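Long-range contacts in DNA mismatch repair protein MutS (Thermus aquaticus, PDB 1EWQ), which takes part in DNA mismatch repair, binds mismatched DNA and has a weak ATPase activity: residues E573-P584 and L705-A715; T638-V646 and D662-S670. All coordinates share one frame; numbering follows the deposited sequence.

Both contacts lie in the C-terminal P-loop ATPase domain. Following the chain, strand 578-582 comes first and runs into the predicted ATP-binding loop. The chain then passes through helix 589-603 and strand 621-625 to helix 638-652. Contact 2 closes a short loop here, where this helix meets the loop that follows strand 657-662. Beyond it come helix 670-687 and strand 690-694. Contact 1 then closes the larger loop by laying strand 708-716 beside strand 578-582. Contact 2 is therefore nested within contact 1. Their centres are about 20 Å apart, and their nearest atoms, about 6 Å apart, do not touch.

Contact 1. Residues E573-P584 and L705-A715; sequences EMAHELVLITGP and LPRLKNLHVAA
Leu578 to Thr582 pair in parallel with Leu708 to His712, two neighbouring strands of the central sheet in this P-loop ATPase domain. Strand 690-694 flanks 578-582 on its other side. Six backbone hydrogen bonds join the pair, from Leu578 N to Arg707 O (2.9 Å) through to Val713 N to Thr582 O.

One face carries Leu578, Leu580, Leu708 and Asn710. Leu578 and Leu708 run alongside each other in the same direction, both with CG opposite the backbone N. Leu578 CD1 meets Leu708 CG at 3.9 Å. Leu580 swings its CG beside its own N (chi1 -61°), and its CD1 reaches Leu708 CD1. A water bridges Thr582 OG1, Asn710 OD1 and Leu711 O; Thr582 OG1 also bonds to Ala733 and Asn710 ND2 to Thr701.

On the other face, Val579 CG1 packs on Leu711 CD1 at 3.8 Å. Ile581 extends next to Leu711, with CG1 against CB. Strand 578-582 leads into Gly583 and Pro584 of the predicted ATP site. Pro584 CG touches Ala715 CB.

Lys709 reaches back along this second face. Its chain bends at chi3 (-69°) and brings the ammonium group within reach of two acceptors. Glu577 OE1 makes a salt bridge to Lys709 NZ at 3.5 Å. Lys709 NZ also donates to Glu573 O at 2.8 Å, from above the carbonyl plane.

Contact 2. Residues T638-V646 and D662-S670; sequences TFMVEMEEV and DEVGRGTSS. With SO4 (sulfate ion), chain I.
The loop after the probable Walker B strand, 657-662, packs against helix 638-652 near the predicted ATP site. Arg666 and Glu642 make the salt bridge across this contact, and Glu663 extends it into a network. Arg666 NH1 donates to Glu642 OE2 at 2.7 Å, on the lone pair facing the other oxygen. The two side chains cross at about a right angle, with their flat groups turned 31° apart. Arg666 NH2 donates to Glu663 OE1 at 2.6 Å, in the guanidinium plane. The two carboxylates thus hold the guanidinium through different nitrogens and limit its rotation. Replacing Arg666 with alanine would probably cost the Glu642 and Glu663 carboxylates the cation they share, leaving their negative charges less well balanced.

Water links the Glu642 carboxylate to the loop. One molecule donates to Glu642 OE1 and to Arg666 O, and accepts from Gly665 N at 2.8 Å.

Phe639 fills the next part of the interface. Its CG stands opposite the backbone N (chi1 173°), which carries the ring to the loop. Thr668 CB sits over one face, 4.0 Å from the ring centroid, in a CH-pi contact. Met643 CG covers the opposite face, and Arg666 O lies at the ring edge. Gly667 passes so close that a CB there would clash with Phe639 CB.

Val664 completes the apolar side. Its CG1 meets Met643 CE at 3.9 Å, and its CG2 meets Val646 CG2.

Beyond the ring, Thr668 OG1 makes a weak hydrogen bond to O1 of a sulfate (3.2 Å), probably from the crystallisation liquor. Tyr737 N and His696 ND1 of the second subunit also bind this ion. Asp662 at the end of a hydrophobic strand and Glu663 just after it are consistent with the Walker B motif of MutS-family ATPases.

Contact 1. Residues E573-P584 and L705-A715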
loop_
_atom_site.group_PDB
_atom_site.type_symbol
_atom_site.label_atom_id
_atom_site.label_comp_id
_atom_site.label_asym_id
_atom_site.label_seq_id
_atom_site.Cartn_x
_atom_site.Cartn_y
_atom_site.Cartn_z
ATOM N N GLU C 573 -14.360 -40.443 -9.948
ATOM C CA GLU C 573 -14.492 -41.635 -9.124
ATOM C C GLU C 573 -13.073 -41.982 -8.717
ATOM O O GLU C 573 -12.180 -42.020 -9.564
ATOM C CB GLU C 573 -15.097 -42.799 -9.895
ATOM C CG GLU C 573 -16.591 -42.740 -10.014
ATOM C CD GLU C 573 -17.195 -44.118 -10.147
ATOM O OE1 GLU C 573 -17.028 -44.931 -9.212
ATOM O OE2 GLU C 573 -17.837 -44.391 -11.180
HETATM N N MSE C 574 -12.878 -42.225 -7.424
HETATM C CA MSE C 574 -11.563 -42.530 -6.865
HETATM C C MSE C 574 -11.667 -43.392 -5.621
HETATM O O MSE C 574 -12.518 -43.157 -4.756
HETATM C CB MSE C 574 -10.851 -41.248 -6.444
HETATM C CG MSE C 574 -10.126 -40.508 -7.520
HETATM SE SE MSE C 574 -8.832 -39.405 -6.630
HETATM C CE MSE C 574 -7.485 -40.719 -6.331
ATOM N N ALA C 575 -10.765 -44.355 -5.498
ATOM C CA ALA C 575 -10.769 -45.237 -4.339
ATOM C C ALA C 575 -9.341 -45.641 -4.028
ATOM O O ALA C 575 -8.893 -46.707 -4.441
ATOM C CB ALA C 575 -11.616 -46.472 -4.628
ATOM N N HIS C 576 -8.627 -44.782 -3.304
ATOM C CA HIS C 576 -7.235 -45.055 -2.956
ATOM C C HIS C 576 -6.494 -45.357 -4.247
ATOM O O HIS C 576 -5.690 -46.277 -4.304
ATOM C CB HIS C 576 -7.142 -46.266 -2.016
ATOM C CG HIS C 576 -7.843 -46.074 -0.706
ATOM N ND1 HIS C 576 -7.288 -45.369 0.343
ATOM C CD2 HIS C 576 -9.062 -46.482 -0.281
ATOM C CE1 HIS C 576 -8.137 -45.352 1.354
ATOM N NE2 HIS C 576 -9.221 -46.019 1.001
ATOM N N GLU C 577 -6.779 -44.576 -5.281
ATOM C CA GLU C 577 -6.163 -44.754 -6.593
ATOM C C GLU C 577 -5.191 -43.640 -7.001
ATOM O O GLU C 577 -5.255 -42.521 -6.486
ATOM C CB GLU C 577 -7.264 -44.866 -7.657
ATOM C CG GLU C 577 -8.102 -46.136 -7.551
ATOM C CD GLU C 577 -9.377 -46.086 -8.386
ATOM O OE1 GLU C 577 -10.259 -45.252 -8.083
ATOM O OE2 GLU C 577 -9.493 -46.888 -9.341
ATOM N N LEU C 578 -4.284 -43.973 -7.916
ATOM C CA LEU C 578 -3.320 -43.022 -8.461
ATOM C C LEU C 578 -3.976 -42.590 -9.771
ATOM O O LEU C 578 -3.976 -43.341 -10.747
ATOM C CB LEU C 578 -1.998 -43.721 -8.764
ATOM C CG LEU C 578 -0.753 -42.903 -9.114
ATOM C CD1 LEU C 578 0.006 -43.653 -10.187
ATOM C CD2 LEU C 578 -1.099 -41.518 -9.597
ATOM N N VAL C 579 -4.546 -41.391 -9.786
ATOM C CA VAL C 579 -5.239 -40.888 -10.967
ATOM C C VAL C 579 -4.400 -39.904 -11.764
ATOM O O VAL C 579 -4.171 -38.782 -11.329
ATOM C CB VAL C 579 -6.563 -40.187 -10.561
ATOM C CG1 VAL C 579 -7.234 -39.586 -11.776
ATOM C CG2 VAL C 579 -7.487 -41.179 -9.880
ATOM N N LEU C 580 -3.945 -40.320 -12.935
ATOM C CA LEU C 580 -3.137 -39.442 -13.769
ATOM C C LEU C 580 -4.066 -38.720 -14.720
ATOM O O LEU C 580 -4.989 -39.331 -15.274
ATOM C CB LEU C 580 -2.123 -40.245 -14.577
ATOM C CG LEU C 580 -1.087 -41.051 -13.797
ATOM C CD1 LEU C 580 -0.386 -41.985 -14.758
ATOM C CD2 LEU C 580 -0.086 -40.112 -13.116
ATOM N N ILE C 581 -3.825 -37.423 -14.900
ATOM C CA ILE C 581 -4.632 -36.611 -15.798
ATOM C C ILE C 581 -3.729 -35.952 -16.829
ATOM O O ILE C 581 -3.034 -34.981 -16.534
ATOM C CB ILE C 581 -5.397 -35.514 -15.031
ATOM C CG1 ILE C 581 -6.259 -36.158 -13.947
ATOM C CG2 ILE C 581 -6.250 -34.712 -15.989
ATOM C CD1 ILE C 581 -6.997 -35.180 -13.065
ATOM N N THR C 582 -3.742 -36.498 -18.038
ATOM C CA THR C 582 -2.929 -35.976 -19.126
ATOM C C THR C 582 -3.733 -34.970 -19.949
ATOM O O THR C 582 -4.921 -34.780 -19.720
ATOM C CB THR C 582 -2.420 -37.133 -20.034
ATOM O OG1 THR C 582 -3.475 -38.084 -20.240
ATOM C CG2 THR C 582 -1.241 -37.833 -19.387
ATOM N N GLY C 583 -3.075 -34.321 -20.900
ATOM C CA GLY C 583 -3.749 -33.337 -21.723
ATOM C C GLY C 583 -3.057 -31.993 -21.587
ATOM O O GLY C 583 -2.242 -31.805 -20.683
ATOM N N PRO C 584 -3.372 -31.027 -22.460
ATOM C CA PRO C 584 -2.760 -29.700 -22.424
ATOM C C PRO C 584 -3.236 -28.831 -21.286
ATOM O O PRO C 584 -4.250 -29.108 -20.652
ATOM C CB PRO C 584 -3.166 -29.112 -23.763
ATOM C CG PRO C 584 -4.555 -29.641 -23.909
ATOM C CD PRO C 584 -4.393 -31.099 -23.521
ATOM N N LEU C 705 0.883 -50.439 -12.652
ATOM C CA LEU C 705 0.341 -50.257 -11.313
ATOM C C LEU C 705 -1.140 -50.615 -11.339
ATOM O O LEU C 705 -1.904 -50.098 -12.152
ATOM C CB LEU C 705 0.558 -48.811 -10.857
ATOM C CG LEU C 705 2.034 -48.381 -10.854
ATOM C CD1 LEU C 705 2.159 -46.928 -10.449
ATOM C CD2 LEU C 705 2.826 -49.264 -9.891
ATOM N N PRO C 706 -1.559 -51.530 -10.448
ATOM C CA PRO C 706 -2.945 -51.993 -10.346
ATOM C C PRO C 706 -4.001 -50.944 -10.028
ATOM O O PRO C 706 -5.138 -51.054 -10.481
ATOM C CB PRO C 706 -2.868 -53.082 -9.284
ATOM C CG PRO C 706 -1.725 -52.655 -8.444
ATOM C CD PRO C 706 -0.711 -52.213 -9.459
ATOM N N ARG C 707 -3.632 -49.933 -9.252
ATOM C CA ARG C 707 -4.585 -48.896 -8.890
ATOM C C ARG C 707 -4.334 -47.586 -9.635
ATOM O O ARG C 707 -4.756 -46.518 -9.192
ATOM C CB ARG C 707 -4.561 -48.667 -7.378
ATOM C CG ARG C 707 -5.026 -49.864 -6.551
ATOM C CD ARG C 707 -4.964 -49.549 -5.056
ATOM N NE ARG C 707 -3.598 -49.262 -4.598
ATOM C CZ ARG C 707 -2.693 -50.190 -4.298
ATOM N NH1 ARG C 707 -2.990 -51.487 -4.391
ATOM N NH2 ARG C 707 -1.478 -49.824 -3.913
ATOM N N LEU C 708 -3.644 -47.670 -10.770
ATOM C CA LEU C 708 -3.380 -46.486 -11.570
ATOM C C LEU C 708 -4.547 -46.300 -12.526
ATOM O O LEU C 708 -4.934 -47.232 -13.231
ATOM C CB LEU C 708 -2.075 -46.637 -12.360
ATOM C CG LEU C 708 -1.598 -45.463 -13.233
ATOM C CD1 LEU C 708 -0.152 -45.699 -13.680
ATOM C CD2 LEU C 708 -2.486 -45.321 -14.450
ATOM N N LYS C 709 -5.117 -45.100 -12.536
ATOM C CA LYS C 709 -6.228 -44.793 -13.425
ATOM C C LYS C 709 -5.890 -43.591 -14.309
ATOM O O LYS C 709 -5.277 -42.622 -13.858
ATOM C CB LYS C 709 -7.503 -44.498 -12.627
ATOM C CG LYS C 709 -8.690 -44.194 -13.515
ATOM C CD LYS C 709 -9.903 -43.683 -12.728
ATOM C CE LYS C 709 -10.524 -44.767 -11.865
ATOM N NZ LYS C 709 -11.705 -44.238 -11.145
ATOM N N ASN C 710 -6.298 -43.659 -15.570
ATOM C CA ASN C 710 -6.048 -42.583 -16.508
ATOM C C ASN C 710 -7.281 -41.753 -16.860
ATOM O O ASN C 710 -8.370 -42.280 -17.086
ATOM C CB ASN C 710 -5.426 -43.141 -17.794
ATOM C CG ASN C 710 -3.932 -43.370 -17.663
ATOM O OD1 ASN C 710 -3.175 -42.433 -17.401
ATOM N ND2 ASN C 710 -3.500 -44.612 -17.843
ATOM N N LEU C 711 -7.078 -40.440 -16.872
ATOM C CA LEU C 711 -8.081 -39.453 -17.235
ATOM C C LEU C 711 -7.308 -38.417 -18.055
ATOM O O LEU C 711 -6.077 -38.407 -18.052
ATOM C CB LEU C 711 -8.694 -38.779 -15.998
ATOM C CG LEU C 711 -9.647 -39.571 -15.101
ATOM C CD1 LEU C 711 -10.194 -38.644 -14.020
ATOM C CD2 LEU C 711 -10.798 -40.139 -15.924
ATOM N N HIS C 712 -8.024 -37.555 -18.767
ATOM C CA HIS C 712 -7.370 -36.537 -19.569
ATOM C C HIS C 712 -8.347 -35.494 -20.061
ATOM O O HIS C 712 -9.568 -35.657 -19.968
ATOM C CB HIS C 712 -6.660 -37.162 -20.788
ATOM C CG HIS C 712 -7.590 -37.577 -21.894
ATOM N ND1 HIS C 712 -8.446 -38.652 -21.790
ATOM C CD2 HIS C 712 -7.808 -37.045 -23.121
ATOM C CE1 HIS C 712 -9.150 -38.765 -22.904
ATOM N NE2 HIS C 712 -8.784 -37.800 -23.725
ATOM N N VAL C 713 -7.788 -34.406 -20.564
ATOM C CA VAL C 713 -8.576 -33.342 -21.143
ATOM C C VAL C 713 -8.012 -33.217 -22.548
ATOM O O VAL C 713 -6.888 -33.647 -22.813
ATOM C CB VAL C 713 -8.417 -32.017 -20.372
ATOM C CG1 VAL C 713 -9.116 -32.130 -19.016
ATOM C CG2 VAL C 713 -6.945 -31.692 -20.191
ATOM N N ALA C 714 -8.784 -32.639 -23.451
ATOM C CA ALA C 714 -8.328 -32.515 -24.817
ATOM C C ALA C 714 -8.576 -31.145 -25.415
ATOM O O ALA C 714 -9.413 -30.373 -24.933
ATOM C CB ALA C 714 -9.000 -33.589 -25.677
ATOM N N ALA C 715 -7.817 -30.850 -26.463
ATOM C CA ALA C 715 -7.958 -29.605 -27.192
ATOM C C ALA C 715 -8.505 -30.046 -28.541
ATOM O O ALA C 715 -8.360 -31.211 -28.921
ATOM C CB ALA C 715 -6.612 -28.930 -27.360
HETATM O O HOH W 1 -3.747 -39.888 -18.089
#

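Contact 2. Residues T638-V646 and D662-S670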
loop_
_atom_site.group_PDB
_atom_site.type_symbol
_atom_site.label_atom_id
_atom_site.label_comp_id
_atom_site.label_asym_id
_atom_site.label_seq_id
_atom_site.Cartn_x
_atom_site.Cartn_y
_atom_site.Cartn_z
ATOM N N THR C 638 13.740 -23.971 -9.219
ATOM C CA THR C 638 12.310 -24.256 -9.286
ATOM C C THR C 638 12.083 -25.745 -9.088
ATOM O O THR C 638 11.138 -26.157 -8.410
ATOM C CB THR C 638 11.711 -23.820 -10.651
ATOM O OG1 THR C 638 11.484 -22.406 -10.637
ATOM C CG2 THR C 638 10.397 -24.536 -10.931
ATOM N N PHE C 639 12.959 -26.543 -9.686
ATOM C CA PHE C 639 12.888 -27.993 -9.582
ATOM C C PHE C 639 13.134 -28.430 -8.150
ATOM O O PHE C 639 12.423 -29.281 -7.629
ATOM C CB PHE C 639 13.935 -28.643 -10.490
ATOM C CG PHE C 639 14.051 -30.132 -10.312
ATOM C CD1 PHE C 639 13.096 -30.989 -10.848
ATOM C CD2 PHE C 639 15.120 -30.679 -9.610
ATOM C CE1 PHE C 639 13.203 -32.367 -10.691
ATOM C CE2 PHE C 639 15.235 -32.059 -9.446
ATOM C CZ PHE C 639 14.276 -32.902 -9.988
HETATM N N MSE C 640 14.147 -27.847 -7.518
HETATM C CA MSE C 640 14.482 -28.205 -6.146
HETATM C C MSE C 640 13.395 -27.834 -5.142
HETATM O O MSE C 640 13.148 -28.566 -4.188
HETATM C CB MSE C 640 15.798 -27.550 -5.725
HETATM C CG MSE C 640 16.206 -27.894 -4.295
HETATM SE SE MSE C 640 17.953 -27.211 -3.785
HETATM C CE MSE C 640 18.980 -28.773 -4.219
ATOM N N VAL C 641 12.752 -26.693 -5.353
ATOM C CA VAL C 641 11.706 -26.256 -4.449
ATOM C C VAL C 641 10.524 -27.207 -4.503
ATOM O O VAL C 641 9.962 -27.568 -3.471
ATOM C CB VAL C 641 11.223 -24.834 -4.789
ATOM C CG1 VAL C 641 10.057 -24.445 -3.887
ATOM C CG2 VAL C 641 12.358 -23.853 -4.611
ATOM N N GLU C 642 10.151 -27.620 -5.708
ATOM C CA GLU C 642 9.031 -28.531 -5.857
ATOM C C GLU C 642 9.389 -29.901 -5.277
ATOM O O GLU C 642 8.527 -30.588 -4.725
ATOM C CB GLU C 642 8.611 -28.614 -7.334
ATOM C CG GLU C 642 8.443 -27.220 -7.960
ATOM C CD GLU C 642 7.671 -27.197 -9.274
ATOM O OE1 GLU C 642 7.780 -28.153 -10.064
ATOM O OE2 GLU C 642 6.967 -26.195 -9.530
HETATM N N MSE C 643 10.658 -30.292 -5.372
HETATM C CA MSE C 643 11.066 -31.576 -4.811
HETATM C C MSE C 643 10.958 -31.531 -3.288
HETATM O O MSE C 643 10.607 -32.528 -2.660
HETATM C CB MSE C 643 12.499 -31.942 -5.224
HETATM C CG MSE C 643 12.651 -32.333 -6.682
HETATM SE SE MSE C 643 11.562 -33.851 -7.164
HETATM C CE MSE C 643 10.054 -32.926 -7.946
ATOM N N GLU C 644 11.260 -30.379 -2.695
ATOM C CA GLU C 644 11.156 -30.232 -1.245
ATOM C C GLU C 644 9.699 -30.422 -0.840
ATOM O O GLU C 644 9.399 -31.138 0.112
ATOM C CB GLU C 644 11.632 -28.843 -0.791
ATOM C CG GLU C 644 13.137 -28.684 -0.740
ATOM C CD GLU C 644 13.572 -27.312 -0.239
ATOM O OE1 GLU C 644 14.769 -27.142 0.049
ATOM O OE2 GLU C 644 12.726 -26.401 -0.139
ATOM N N GLU C 645 8.792 -29.776 -1.568
ATOM C CA GLU C 645 7.373 -29.898 -1.261
ATOM C C GLU C 645 6.912 -31.354 -1.385
ATOM O O GLU C 645 6.163 -31.847 -0.542
ATOM C CB GLU C 645 6.553 -29.003 -2.187
ATOM C CG GLU C 645 6.736 -27.514 -1.936
ATOM C CD GLU C 645 6.046 -26.651 -2.991
ATOM O OE1 GLU C 645 4.871 -26.940 -3.338
ATOM O OE2 GLU C 645 6.677 -25.674 -3.457
ATOM N N VAL C 646 7.362 -32.034 -2.436
ATOM C CA VAL C 646 7.005 -33.432 -2.646
ATOM C C VAL C 646 7.453 -34.274 -1.452
ATOM O O VAL C 646 6.713 -35.136 -0.983
ATOM C CB VAL C 646 7.650 -33.994 -3.941
ATOM C CG1 VAL C 646 7.466 -35.504 -4.017
ATOM C CG2 VAL C 646 7.005 -33.343 -5.156
ATOM N N ASP C 662 0.646 -31.381 -9.413
ATOM C CA ASP C 662 0.538 -30.612 -10.645
ATOM C C ASP C 662 1.888 -30.569 -11.358
ATOM O O ASP C 662 2.753 -29.763 -11.021
ATOM C CB ASP C 662 0.062 -29.198 -10.275
ATOM C CG ASP C 662 -0.079 -28.271 -11.471
ATOM O OD1 ASP C 662 0.531 -27.169 -11.438
ATOM O OD2 ASP C 662 -0.805 -28.626 -12.421
ATOM N N GLU C 663 2.062 -31.466 -12.328
ATOM C CA GLU C 663 3.277 -31.541 -13.136
ATOM C C GLU C 663 4.589 -31.764 -12.364
ATOM O O GLU C 663 5.622 -31.150 -12.657
ATOM C CB GLU C 663 3.378 -30.289 -14.023
ATOM C CG GLU C 663 2.062 -29.943 -14.744
ATOM C CD GLU C 663 2.195 -28.817 -15.764
ATOM O OE1 GLU C 663 2.878 -27.818 -15.472
ATOM O OE2 GLU C 663 1.601 -28.922 -16.857
ATOM N N VAL C 664 4.548 -32.649 -11.376
ATOM C CA VAL C 664 5.742 -32.973 -10.606
ATOM C C VAL C 664 6.721 -33.674 -11.556
ATOM O O VAL C 664 6.348 -34.628 -12.252
ATOM C CB VAL C 664 5.378 -33.887 -9.399
ATOM C CG1 VAL C 664 6.614 -34.583 -8.843
ATOM C CG2 VAL C 664 4.738 -33.042 -8.312
ATOM N N GLY C 665 7.957 -33.180 -11.603
ATOM C CA GLY C 665 8.971 -33.753 -12.483
ATOM C C GLY C 665 9.600 -32.714 -13.400
ATOM O O GLY C 665 10.682 -32.918 -13.950
ATOM N N ARG C 666 8.897 -31.601 -13.576
ATOM C CA ARG C 666 9.348 -30.478 -14.402
ATOM C C ARG C 666 10.611 -29.869 -13.780
ATOM O O ARG C 666 10.909 -30.088 -12.610
ATOM C CB ARG C 666 8.276 -29.382 -14.410
ATOM C CG ARG C 666 7.929 -29.001 -12.965
ATOM C CD ARG C 666 7.338 -27.614 -12.745
ATOM N NE ARG C 666 6.011 -27.452 -13.315
ATOM C CZ ARG C 666 5.079 -26.646 -12.810
ATOM N NH1 ARG C 666 5.326 -25.941 -11.715
ATOM N NH2 ARG C 666 3.909 -26.525 -13.418
ATOM N N GLY C 667 11.337 -29.089 -14.568
ATOM C CA GLY C 667 12.516 -28.425 -14.055
ATOM C C GLY C 667 13.860 -29.103 -14.215
ATOM O O GLY C 667 14.859 -28.559 -13.754
ATOM N N THR C 668 13.904 -30.275 -14.841
ATOM C CA THR C 668 15.175 -30.966 -15.034
ATOM C C THR C 668 15.289 -31.565 -16.437
ATOM O O THR C 668 14.591 -31.143 -17.359
ATOM C CB THR C 668 15.368 -32.076 -13.974
ATOM O OG1 THR C 668 16.687 -32.636 -14.094
ATOM C CG2 THR C 668 14.324 -33.164 -14.138
ATOM N N SER C 669 16.177 -32.544 -16.596
ATOM C CA SER C 669 16.376 -33.191 -17.892
ATOM C C SER C 669 15.284 -34.226 -18.209
ATOM O O SER C 669 14.581 -34.711 -17.312
ATOM C CB SER C 669 17.753 -33.855 -17.935
ATOM O OG SER C 669 17.856 -34.860 -16.947
ATOM N N SER C 670 15.152 -34.552 -19.493
ATOM C CA SER C 670 14.151 -35.512 -19.966
ATOM C C SER C 670 14.031 -36.760 -19.092
ATOM O O SER C 670 13.017 -36.979 -18.432
ATOM C CB SER C 670 14.464 -35.947 -21.407
ATOM O OG SER C 670 14.287 -34.893 -22.343
HETATM S S SO4 I . 20.129 -31.688 -14.889
HETATM O O1 SO4 I . 19.325 -30.789 -14.036
HETATM O O2 SO4 I . 21.496 -31.772 -14.348
HETATM O O3 SO4 I . 19.509 -33.032 -14.893
HETATM O O4 SO4 I . 20.183 -31.175 -16.273
HETATM O O HOH W 2 14.305 -25.886 -12.087
HETATM O O HOH W 3 5.379 -29.415 -9.497
HETATM O O HOH W 4 9.131 -30.920 -10.468
#